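Local coordinates for protein GMP reductase (Trypanosoma brucei brucei, PDB 6JIG) that probably catalyses the NADPH-dependent deamination of GMP to IMP and binds guanine nucleotides at a second, regulatory site in its paired CBS domains, at residues A[57-62]-A[74-79]; A[89-94]-A[229-234]. The protein carries 1 engineered substitution. All blocks are in the same frame, centred on the assembly; numbering follows the deposited sequence.

Contact 1. Residues A[57-62]-A[74-79]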
loop_
_atom_site.group_PDB
_atom_site.type_symbol
_atom_site.label_atom_id
_atom_site.label_comp_id
_atom_site.label_asym_id
_atom_site.label_seq_id
_atom_site.Cartn_x
_atom_site.Cartn_y
_atom_site.Cartn_z
ATOM N N VAL A 57 25.773 -19.903 0.158
ATOM C CA VAL A 57 26.768 -18.964 -0.354
ATOM C C VAL A 57 27.951 -19.692 -0.986
ATOM O O VAL A 57 28.278 -19.452 -2.154
ATOM C CB VAL A 57 27.242 -17.998 0.754
ATOM C CG1 VAL A 57 28.364 -17.134 0.234
ATOM C CG2 VAL A 57 26.081 -17.109 1.240
ATOM N N CYS A 58 28.602 -20.592 -0.248
ATOM C CA CYS A 58 29.904 -21.107 -0.690
ATOM C C CYS A 58 29.929 -22.633 -0.803
ATOM O O CYS A 58 30.123 -23.339 0.191
ATOM C CB CYS A 58 31.016 -20.630 0.239
ATOM S SG CYS A 58 32.690 -21.044 -0.437
ATOM N N GLU A 59 29.789 -23.137 -2.030
ATOM C CA GLU A 59 30.258 -24.490 -2.320
ATOM C C GLU A 59 31.353 -24.372 -3.379
ATOM O O GLU A 59 32.015 -23.329 -3.451
ATOM C CB GLU A 59 29.087 -25.399 -2.713
ATOM C CG GLU A 59 28.161 -25.608 -1.479
ATOM C CD GLU A 59 27.038 -26.622 -1.661
ATOM O OE1 GLU A 59 26.474 -27.042 -0.630
ATOM O OE2 GLU A 59 26.701 -26.982 -2.807
ATOM N N GLN A 60 31.577 -25.408 -4.195
ATOM C CA GLN A 60 32.799 -25.429 -4.998
ATOM C C GLN A 60 32.828 -24.305 -6.037
ATOM O O GLN A 60 33.891 -23.732 -6.305
ATOM C CB GLN A 60 32.987 -26.804 -5.658
ATOM C CG GLN A 60 31.915 -27.189 -6.659
ATOM C CD GLN A 60 30.839 -28.067 -6.044
ATOM O OE1 GLN A 60 30.391 -27.835 -4.915
ATOM N NE2 GLN A 60 30.416 -29.082 -6.784
ATOM N N ARG A 61 31.685 -23.962 -6.637
ATOM C CA ARG A 61 31.722 -22.941 -7.681
ATOM C C ARG A 61 32.047 -21.563 -7.108
ATOM O O ARG A 61 32.786 -20.787 -7.730
ATOM C CB ARG A 61 30.403 -22.913 -8.454
ATOM C CG ARG A 61 30.358 -23.921 -9.614
ATOM C CD ARG A 61 28.999 -23.949 -10.312
ATOM N N MET A 62 31.524 -21.249 -5.920
ATOM C CA MET A 62 31.838 -19.972 -5.276
ATOM C C MET A 62 33.293 -19.928 -4.820
ATOM O O MET A 62 33.975 -18.913 -4.998
ATOM C CB MET A 62 30.900 -19.736 -4.084
ATOM C CG MET A 62 31.261 -18.506 -3.241
ATOM S SD MET A 62 31.018 -16.974 -4.207
ATOM C CE MET A 62 29.227 -16.962 -4.375
ATOM N N ILE A 74 35.199 -20.204 2.124
ATOM C CA ILE A 74 35.236 -21.211 3.184
ATOM C C ILE A 74 34.086 -22.185 2.937
ATOM O O ILE A 74 32.908 -21.819 3.057
ATOM C CB ILE A 74 35.131 -20.595 4.586
ATOM C CG1 ILE A 74 36.174 -19.503 4.811
ATOM C CG2 ILE A 74 35.256 -21.688 5.654
ATOM C CD1 ILE A 74 37.634 -19.951 4.581
ATOM N N LEU A 75 34.426 -23.427 2.605
ATOM C CA LEU A 75 33.421 -24.458 2.348
ATOM C C LEU A 75 32.646 -24.805 3.614
ATOM O O LEU A 75 33.237 -25.107 4.657
ATOM C CB LEU A 75 34.095 -25.717 1.802
ATOM C CG LEU A 75 34.792 -25.551 0.452
ATOM C CD1 LEU A 75 35.583 -26.826 0.094
ATOM C CD2 LEU A 75 33.803 -25.207 -0.652
ATOM N N HIS A 76 31.316 -24.798 3.515
ATOM C CA HIS A 76 30.486 -25.034 4.683
ATOM C C HIS A 76 30.496 -26.520 5.051
ATOM O O HIS A 76 30.853 -27.386 4.239
ATOM C CB HIS A 76 29.058 -24.545 4.426
ATOM C CG HIS A 76 28.275 -25.434 3.514
ATOM N ND1 HIS A 76 27.552 -26.514 3.975
ATOM C CD2 HIS A 76 28.094 -25.402 2.175
ATOM C CE1 HIS A 76 26.971 -27.119 2.953
ATOM N NE2 HIS A 76 27.286 -26.465 1.849
ATOM N N ARG A 77 30.117 -26.806 6.301
ATOM C CA ARG A 77 30.186 -28.147 6.872
ATOM C C ARG A 77 28.817 -28.794 7.052
ATOM O O ARG A 77 28.713 -29.841 7.700
ATOM C CB ARG A 77 30.919 -28.106 8.213
ATOM C CG ARG A 77 30.112 -27.439 9.348
ATOM C CD ARG A 77 30.915 -27.374 10.634
ATOM N NE ARG A 77 30.395 -26.373 11.573
ATOM C CZ ARG A 77 29.699 -26.673 12.664
ATOM N NH1 ARG A 77 29.435 -27.942 12.952
ATOM N NH2 ARG A 77 29.272 -25.709 13.472
ATOM N N PHE A 78 27.766 -28.207 6.493
ATOM C CA PHE A 78 26.434 -28.802 6.580
ATOM C C PHE A 78 26.246 -29.799 5.438
ATOM O O PHE A 78 25.369 -29.697 4.588
ATOM C CB PHE A 78 25.369 -27.715 6.577
ATOM C CG PHE A 78 25.193 -27.049 7.921
ATOM C CD1 PHE A 78 26.237 -27.011 8.828
ATOM C CD2 PHE A 78 23.981 -26.468 8.283
ATOM C CE1 PHE A 78 26.100 -26.409 10.061
ATOM C CE2 PHE A 78 23.834 -25.861 9.523
ATOM C CZ PHE A 78 24.897 -25.834 10.414
ATOM N N CYS A 79 27.150 -30.763 5.428
ATOM C CA CYS A 79 27.198 -31.845 4.463
ATOM C C CYS A 79 27.957 -32.986 5.120
ATOM O O CYS A 79 28.571 -32.824 6.177
ATOM C CB CYS A 79 27.867 -31.411 3.161
ATOM S SG CYS A 79 29.359 -30.443 3.454
#

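Contact 2. Residues A[89-94]-A[229-234]. With 5GP (guanosine-5'-monophosphate), chain C.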
loop_
_atom_site.group_PDB
_atom_site.type_symbol
_atom_site.label_atom_id
_atom_site.label_comp_id
_atom_site.label_asym_id
_atom_site.label_seq_id
_atom_site.Cartn_x
_atom_site.Cartn_y
_atom_site.Cartn_z
ATOM N N ARG A 89 38.085 -31.209 -3.311
ATOM C CA ARG A 89 38.858 -31.774 -4.414
ATOM C C ARG A 89 38.451 -31.175 -5.748
ATOM O O ARG A 89 39.291 -31.026 -6.642
ATOM C CB ARG A 89 38.690 -33.290 -4.446
ATOM C CG ARG A 89 39.472 -34.019 -3.371
ATOM C CD ARG A 89 39.380 -35.532 -3.586
ATOM N NE ARG A 89 38.053 -36.023 -3.230
ATOM C CZ ARG A 89 37.764 -36.558 -2.051
ATOM N NH1 ARG A 89 38.719 -36.684 -1.131
ATOM N NH2 ARG A 89 36.531 -36.973 -1.798
ATOM N N GLU A 90 37.173 -30.835 -5.919
ATOM C CA GLU A 90 36.774 -30.180 -7.165
ATOM C C GLU A 90 37.388 -28.796 -7.279
ATOM O O GLU A 90 37.797 -28.381 -8.373
ATOM C CB GLU A 90 35.253 -30.096 -7.272
ATOM C CG GLU A 90 34.603 -31.457 -7.512
ATOM C CD GLU A 90 33.121 -31.350 -7.824
ATOM O OE1 GLU A 90 32.731 -30.407 -8.547
ATOM O OE2 GLU A 90 32.352 -32.211 -7.338
ATOM N N VAL A 91 37.440 -28.056 -6.168
ATOM C CA VAL A 91 38.089 -26.748 -6.198
ATOM C C VAL A 91 39.553 -26.899 -6.602
ATOM O O VAL A 91 40.074 -26.137 -7.422
ATOM C CB VAL A 91 37.956 -26.044 -4.838
ATOM C CG1 VAL A 91 38.742 -24.725 -4.856
ATOM C CG2 VAL A 91 36.473 -25.775 -4.508
ATOM N N LYS A 92 40.240 -27.874 -6.006
ATOM C CA LYS A 92 41.657 -28.080 -6.301
ATOM C C LYS A 92 41.871 -28.510 -7.742
ATOM O O LYS A 92 42.937 -28.255 -8.317
ATOM C CB LYS A 92 42.228 -29.121 -5.342
ATOM C CG LYS A 92 42.403 -28.588 -3.929
ATOM C CD LYS A 92 43.161 -27.251 -3.962
ATOM C CE LYS A 92 43.642 -26.820 -2.569
ATOM N NZ LYS A 92 44.426 -25.535 -2.714
ATOM N N ARG A 93 40.864 -29.129 -8.345
ATOM C CA ARG A 93 40.950 -29.629 -9.709
ATOM C C ARG A 93 40.671 -28.550 -10.751
ATOM O O ARG A 93 40.928 -28.778 -11.942
ATOM C CB ARG A 93 39.980 -30.817 -9.846
ATOM C CG ARG A 93 40.353 -31.854 -10.873
ATOM C CD ARG A 93 41.463 -32.787 -10.426
ATOM N NE ARG A 93 41.964 -33.533 -11.576
ATOM C CZ ARG A 93 42.527 -34.736 -11.525
ATOM N NH1 ARG A 93 42.678 -35.378 -10.371
ATOM N NH2 ARG A 93 42.934 -35.298 -12.645
ATOM N N ALA A 94 40.213 -27.364 -10.331
ATOM C CA ALA A 94 39.832 -26.332 -11.289
ATOM C C ALA A 94 41.006 -25.908 -12.167
ATOM O O ALA A 94 40.831 -25.643 -13.363
ATOM C CB ALA A 94 39.263 -25.121 -10.556
ATOM N N LEU A 229 43.940 -23.423 -6.816
ATOM C CA LEU A 229 43.225 -22.373 -6.088
ATOM C C LEU A 229 43.194 -22.646 -4.584
ATOM O O LEU A 229 42.974 -23.777 -4.144
ATOM C CB LEU A 229 41.798 -22.245 -6.624
ATOM C CG LEU A 229 41.741 -21.772 -8.088
ATOM C CD1 LEU A 229 40.322 -21.901 -8.648
ATOM C CD2 LEU A 229 42.230 -20.340 -8.195
ATOM N N LEU A 230 43.415 -21.590 -3.796
ATOM C CA LEU A 230 43.297 -21.667 -2.345
ATOM C C LEU A 230 41.842 -21.849 -1.933
ATOM O O LEU A 230 40.930 -21.314 -2.568
ATOM C CB LEU A 230 43.820 -20.389 -1.688
ATOM C CG LEU A 230 45.289 -20.063 -1.444
ATOM C CD1 LEU A 230 45.326 -18.828 -0.518
ATOM C CD2 LEU A 230 46.032 -21.219 -0.828
ATOM N N VAL A 231 41.629 -22.589 -0.851
ATOM C CA VAL A 231 40.275 -22.798 -0.334
ATOM C C VAL A 231 40.357 -23.264 1.116
ATOM O O VAL A 231 41.235 -24.052 1.487
ATOM C CB VAL A 231 39.490 -23.790 -1.229
ATOM C CG1 VAL A 231 40.182 -25.178 -1.277
ATOM C CG2 VAL A 231 38.044 -23.910 -0.762
ATOM N N GLY A 232 39.432 -22.767 1.943
ATOM C CA GLY A 232 39.306 -23.197 3.317
ATOM C C GLY A 232 38.050 -24.032 3.527
ATOM O O GLY A 232 37.207 -24.178 2.643
ATOM N N ALA A 233 37.940 -24.582 4.733
ATOM C CA ALA A 233 36.811 -25.427 5.083
ATOM C C ALA A 233 36.495 -25.273 6.562
ATOM O O ALA A 233 37.409 -25.168 7.389
ATOM C CB ALA A 233 37.105 -26.897 4.746
ATOM N N ALA A 234 35.193 -25.248 6.884
ATOM C CA ALA A 234 34.714 -25.114 8.249
ATOM C C ALA A 234 34.559 -26.482 8.903
ATOM O O ALA A 234 34.230 -27.469 8.241
ATOM C CB ALA A 234 33.366 -24.389 8.290
HETATM P P 5GP C . 40.914 -27.386 -21.133
HETATM O O1P 5GP C . 41.775 -26.515 -22.018
HETATM O O2P 5GP C . 41.451 -28.785 -20.910
HETATM O O3P 5GP C . 39.412 -27.206 -21.249
HETATM O "O5'" 5GP C . 41.195 -26.842 -19.674
HETATM C "C5'" 5GP C . 41.806 -27.717 -18.755
HETATM C "C4'" 5GP C . 41.610 -27.259 -17.345
HETATM O "O4'" 5GP C . 41.134 -28.405 -16.576
HETATM C "C3'" 5GP C . 42.919 -26.814 -16.701
HETATM O "O3'" 5GP C . 42.698 -25.746 -15.779
HETATM C "C2'" 5GP C . 43.376 -28.081 -15.985
HETATM O "O2'" 5GP C . 44.280 -27.890 -14.920
HETATM C "C1'" 5GP C . 42.042 -28.675 -15.531
HETATM N N9 5GP C . 42.129 -30.117 -15.314
HETATM C C8 5GP C . 42.034 -30.707 -14.111
HETATM N N7 5GP C . 42.222 -32.031 -14.247
HETATM C C5 5GP C . 42.473 -32.277 -15.556
HETATM C C6 5GP C . 42.740 -33.442 -16.262
HETATM O O6 5GP C . 42.784 -34.537 -15.663
HETATM N N1 5GP C . 42.949 -33.378 -17.582
HETATM C C2 5GP C . 42.897 -32.208 -18.238
HETATM N N2 5GP C . 43.120 -32.207 -19.578
HETATM N N3 5GP C . 42.629 -31.041 -17.575
HETATM C C4 5GP C . 42.418 -31.062 -16.232
HETATM O O HOH W 1 42.511 -25.292 -8.510
#

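Contact 1. Residues A[57-62]-A[74-79]
Glu59 and His76 meet through a single, almost perfectly straight hydrogen bond: His76 NE2 donates to Glu59 OE1 over 2.7 Å, with an N-H...O angle of 178°. The carboxylate offers its anti lone pair, the one turned away from OE2, and the oxygen lies in the plane of the imidazole. The two flat groups are nearly coplanar, 16° apart, and meet at the ring's edge. Because that lone pair lies on the CG side, Glu59 CG also comes to the ring edge, in its plane, 3.5 Å from His76 NE2. A second oxygen approaches the same edge: the backbone Cys58 O lies 3.5 Å from His76 CD2, and this buried carbonyl has no hydrogen-bond partner in the model.

The ring is gripped from its other nitrogen as well. Phe78 N donates to His76 ND1 at 3.0 Å, tilted somewhat from the ring plane; this is consistent with the proton sitting on NE2 and should fix the ring's rotation. His76 CG stands between the backbone N and the carbonyl carbon (chi1 74°), and from there the ring extends to Glu59.

Next to this polar pair, Leu75 CD2 rests against the backbone of Glu59, 3.8 Å from its C atom, while Cys58 SG comes within 4.3 Å of the same methyl. Ala63, one turn into the helix, touches both Cys58 and Leu75. Met87 of helix 81-93 packs against Glu59, Asp55 touches His76, and the GMP-binding Met401 touches Phe78.

Glu59 is the N-cap residue of helix 60-68, and Ile74 and Leu75 end strand 72-75. The contact therefore ties the start of the helix to the C-terminal end of the following strand, within the first beta-alpha-beta unit of the TIM barrel.

Contact 2. Residues A[89-94]-A[229-234]
Lys92 and Val91, near the end of helix 81-93, meet the residues leading into strand 232-235, the third strand of the TIM barrel. The CBS domains are inserted in the chain between these two segments.

The direct polar link is made by the lysine. Lys92 NZ donates to Leu229 O at 2.7 Å, coming from above the carbonyl plane. The chain bends at chi2 (-50°), which places CD 3.5 Å from the same oxygen. Asp224 and Asp254 form salt bridges with the ammonium, and Asp254 also accepts from Val231 N; the buried ammonium thus faces two carboxylates, which probably favour its charged form. One water sits between the backbones: it accepts from Leu229 N and lies 2.8 Å from Val91 O.

Apolar contacts fill in around these bonds. Val91 CG1 packs 3.8 Å from Val231 CB, the two valines crossing obliquely. Val231 CG1 also touches Lys92 CE, and Ala94 CB lies 3.9 Å from Leu229 CD1. Gln60 and Ala63 of helix 60-68 touch Val91, and Val64 and Ala67 touch Leu229.

Ligand bonds leave the helix end on another side, toward the GMP held by the CBS domains. Ser210, Asp211 and Arg103 hold the same nucleotide. Arg93, bent at chi2, presents the edge of its guanidinium to the guanine: NE donates to N7 and NH2 to O6 of the GMP, each at 3.1 Å.

Overall arrangement
Contacts 1 and 2 lie side by side in the barrel wall, their centres 10 Å apart, on neighbouring parallel strands. Leu75 N to Gly232 O (2.9 Å) and Ala234 N to Leu75 O (3.0 Å) are two probable hydrogen bonds between strand 72-75 and strand 232-235, while Gln60 CA packs 3.7 Å from Val91 CG2 where helix 60-68 meets helix 81-93. The pair lies between two nucleotide sites, near one and in direct contact with the other. In contact 1, the Ile74 side chain is about 8 Å from a bound GMP and that of His76 about 4 Å from the side chain of GMP-binding Met401; contact 2 reaches the regulatory GMP directly through Arg93.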